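Local structure of 6-phosphogluconolactonase (Leishmania braziliensis, 3CSS) at residues R32-K35 / S36-V39; V129-D132 / Y133-K136. The protein probably hydrolyses 6-phosphogluconolactone to 6-phosphogluconate, the second step of the oxidative branch of the pentose phosphate pathway. One frame throughout, in Å; residues are numbered along the deposited sequence. Where two conformers were deposited one is given.

Contact 1: R32-K35 / S36-V39; sequences RVDK and SVPV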
# COMPACT_ATOMS: atom_id res chain seq x y z
N ARG A 32 13.97 -10.42 -12.46
CA ARG A 32 15.17 -9.66 -12.10
C ARG A 32 16.35 -10.06 -12.98
O ARG A 32 16.62 -11.25 -13.14
CB ARG A 32 15.57 -9.91 -10.64
CG ARG A 32 14.66 -9.29 -9.58
CD ARG A 32 15.16 -9.66 -8.19
NE ARG A 32 15.12 -11.11 -7.97
CZ ARG A 32 15.72 -11.77 -6.98
NH1 ARG A 32 16.46 -11.13 -6.07
NH2 ARG A 32 15.59 -13.08 -6.91
N VAL A 33 17.04 -9.07 -13.54
CA VAL A 33 18.31 -9.32 -14.24
C VAL A 33 19.39 -9.65 -13.21
O VAL A 33 20.05 -10.69 -13.30
CB VAL A 33 18.74 -8.10 -15.11
CG1 VAL A 33 20.11 -8.36 -15.75
CG2 VAL A 33 17.69 -7.79 -16.18
N ASP A 34 19.54 -8.77 -12.22
CA ASP A 34 20.49 -8.95 -11.12
C ASP A 34 19.78 -9.65 -9.95
O ASP A 34 19.01 -9.02 -9.23
CB ASP A 34 21.05 -7.60 -10.67
CG ASP A 34 22.22 -7.73 -9.70
OD1 ASP A 34 22.81 -6.68 -9.34
OD2 ASP A 34 22.56 -8.86 -9.28
N LYS A 35 20.10 -10.93 -9.77
CA LYS A 35 19.45 -11.76 -8.75
C LYS A 35 19.98 -11.49 -7.34
O LYS A 35 19.49 -12.09 -6.37
CB LYS A 35 19.61 -13.25 -9.09
CG LYS A 35 18.84 -13.69 -10.33
CD LYS A 35 17.36 -13.39 -10.19
CE LYS A 35 16.57 -13.76 -11.43
NZ LYS A 35 16.13 -15.18 -11.42
N SER A 36 20.97 -10.60 -7.22
CA SER A 36 21.54 -10.24 -5.92
C SER A 36 20.91 -8.98 -5.31
O SER A 36 21.31 -8.57 -4.21
CB SER A 36 23.05 -10.03 -6.04
OG SER A 36 23.34 -8.85 -6.75
N VAL A 37 19.96 -8.36 -6.02
CA VAL A 37 19.25 -7.17 -5.54
C VAL A 37 17.78 -7.53 -5.38
O VAL A 37 17.19 -8.12 -6.28
CB VAL A 37 19.37 -5.96 -6.49
CG1 VAL A 37 20.81 -5.69 -6.84
CG2 VAL A 37 18.54 -6.15 -7.77
N PRO A 38 17.18 -7.18 -4.23
CA PRO A 38 15.81 -7.61 -4.01
C PRO A 38 14.76 -6.82 -4.79
O PRO A 38 15.01 -5.72 -5.25
CB PRO A 38 15.61 -7.36 -2.51
CG PRO A 38 16.47 -6.22 -2.21
CD PRO A 38 17.71 -6.43 -3.07
N VAL A 39 13.59 -7.43 -4.94
CA VAL A 39 12.37 -6.73 -5.34
C VAL A 39 11.86 -5.96 -4.11
O VAL A 39 11.77 -6.52 -3.02
CB VAL A 39 11.31 -7.76 -5.83
CG1 VAL A 39 9.90 -7.16 -5.92
CG2 VAL A 39 11.74 -8.32 -7.18

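Contact 2: V129-D132 / Y133-K136; sequences VAQD and YEVK. Unlike the reference sequence in segment 133-136: Val135 (reference Ala).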
# COMPACT_ATOMS: atom_id res chain seq x y z
N VAL A 129 6.61 10.34 13.41
CA VAL A 129 6.75 8.97 12.90
C VAL A 129 6.98 8.95 11.37
O VAL A 129 7.87 8.24 10.89
CB VAL A 129 5.53 8.09 13.27
CG1 VAL A 129 5.64 6.70 12.63
CG2 VAL A 129 5.39 7.98 14.78
N ALA A 130 6.21 9.74 10.63
CA ALA A 130 6.36 9.86 9.17
C ALA A 130 7.78 10.25 8.77
O ALA A 130 8.36 9.67 7.86
CB ALA A 130 5.35 10.87 8.59
N GLN A 131 8.32 11.25 9.47
CA GLN A 131 9.64 11.79 9.15
C GLN A 131 10.76 10.78 9.39
O GLN A 131 11.66 10.63 8.56
CB GLN A 131 9.87 13.07 9.93
CG GLN A 131 8.99 14.21 9.44
CD GLN A 131 9.59 14.95 8.26
OE1 GLN A 131 9.18 14.77 7.10
NE2 GLN A 131 10.57 15.81 8.55
N ASP A 132 10.68 10.07 10.50
CA ASP A 132 11.65 9.02 10.81
C ASP A 132 11.58 7.87 9.79
O ASP A 132 12.61 7.31 9.39
CB ASP A 132 11.44 8.48 12.23
CG ASP A 132 12.03 9.40 13.32
OD1 ASP A 132 12.71 10.42 13.00
OD2 ASP A 132 11.82 9.09 14.52
N TYR A 133 10.37 7.52 9.37
CA TYR A 133 10.18 6.44 8.41
C TYR A 133 10.70 6.87 7.03
O TYR A 133 11.35 6.10 6.34
CB TYR A 133 8.70 6.03 8.35
CG TYR A 133 8.37 4.86 7.48
CD1 TYR A 133 9.21 3.75 7.37
CD2 TYR A 133 7.17 4.82 6.78
CE1 TYR A 133 8.89 2.67 6.56
CE2 TYR A 133 6.82 3.72 6.00
CZ TYR A 133 7.68 2.66 5.88
OH TYR A 133 7.31 1.61 5.06
N GLU A 134 10.43 8.11 6.64
CA GLU A 134 10.96 8.66 5.39
C GLU A 134 12.49 8.61 5.31
O GLU A 134 13.06 8.23 4.30
CB GLU A 134 10.46 10.09 5.20
CG GLU A 134 11.12 10.80 4.06
CD GLU A 134 10.41 12.07 3.66
OE1 GLU A 134 9.16 12.10 3.66
OE2 GLU A 134 11.13 13.06 3.36
N VAL A 135 13.14 9.03 6.39
CA VAL A 135 14.60 8.94 6.50
C VAL A 135 15.07 7.50 6.28
O VAL A 135 16.02 7.25 5.52
CB VAL A 135 15.08 9.45 7.88
CG1 VAL A 135 16.56 9.15 8.07
CG2 VAL A 135 14.80 10.95 8.03
N LYS A 136 14.39 6.56 6.93
CA LYS A 136 14.73 5.15 6.80
C LYS A 136 14.57 4.67 5.36
O LYS A 136 15.44 3.98 4.84
CB LYS A 136 13.89 4.30 7.76
CG LYS A 136 14.61 3.16 8.36
CD LYS A 136 13.71 2.29 9.21
CE LYS A 136 13.73 2.67 10.67
NZ LYS A 136 13.10 1.61 11.49

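Contact 1: R32-K35 / S36-V39
Asp34 and Ser36 meet at one carboxylate oxygen, a small example of how a side chain can organise a turn. Ser36 OG donates to Asp34 OD2 over 2.6 Å, on its syn side though tilted out of the carboxylate plane. The backbone Ser36 N reaches the same Asp34 OD2 at 3.1 Å, from above that plane and over the same face, which makes an Asx turn. Asp34 CG stands anti to its own backbone N (chi1 -170°), and this swings the carboxylate over the chain ahead; Ser36 OG sits between its own N and carbonyl carbon, turned back to meet it.

The Asx turn overlies a type I beta turn from Asp34 to Val37, whose closing bond, Val37 N to Asp34 O, is weak at 3.4 Å. Val37 straddles the same residue: its CG1 lies 3.4 Å from Asp34 OD1 and its CG2 touches Asp34 O, the two side chains crossing at about a right angle.

Across the mouth of the turn, Arg32 NH1, from the chain leading in, donates almost straight to Val37 O at 3.1 Å. The oxygen lies near the guanidinium plane, whereas the donor stands well above the carbonyl plane. A bend at chi3 brings the group round with Lys35 CA over one face, and Arg32 CD rests 3.8 Å from Val39 CG2. Arg32 NE binds Ile29 O, near the end of helix 14-30.

The two donors at Asp34 OD2 would probably favour the ionised carboxylate, while the arginine bonds the end of the turn and the end of the helix at once, its aliphatic part packing on the first residue of the strand.

Contact 2: V129-D132 / Y133-K136
Val129 O and Tyr133 N begin a run of four successive i to i+4 hydrogen bonds, the textbook pattern of an alpha helix. That first bond is 3.0 Å long. Ala130 O then takes Glu134 N at 2.9 Å, and Gln131 O takes Val135 N at 3.1 Å; Asp132 O accepts from Lys136 N to complete the set. The amide approach at the carbonyl bends gradually along the run, the C=O...N angle falling from 159° at Val129 to 147° at Asp132.

The side chains of the second segment lean back on the same carbonyls. Val135 makes the tightest of these approaches, its CG2 3.2 Å from Gln131 O; with CG1 anti to the backbone N (chi1 171°), CG2 is left beside that N, where it meets the outer end of the Gln131 carbonyl. Glu134 CB rests 3.4 Å from Ala130 O, and Tyr133 CB 3.5 Å from Val129 O.

Beyond their CB atoms the longer chains leave the helix. Tyr133 carries its ring into the interior against Val186 and Ile107, and its OH bonds to Leu73 O; Glu134, extended past CG, brings OE1 to the backbone amides of Val185 and Val186. Lys136 bends at chi3, and its NZ binds Ser106 O. Val129 and Ala130 add an apolar face against Val202.

Two amides converging on Glu134 OE1 would probably stabilise a charged carboxylate. Together with the tyrosine and lysine, it gives this helix polar fastenings to three separate backbone segments, beside its hydrophobic seat on the sheet.

Overall arrangement
From the N terminus, strand 7-10 and helix 14-30 lead into contact 1, which closes the turn before strand 39-43 and so completes a beta-alpha-beta crossover between parallel strands of the mixed sheet. Contact 2 comes much later, within helix 123-140, and closes no loop beyond a helical turn. The two lie in series, neither nesting nor crossing, with centres 25 Å apart and nearest atoms about 12 Å apart. Strand 69-77 is their shared neighbour: Val39 pairs with Gln70, and Tyr133 reaches Leu73. Contact 1 thus ties helix 14-30 to the parallel strands, contact 2 a helix to antiparallel strands 201-204 and 186-189.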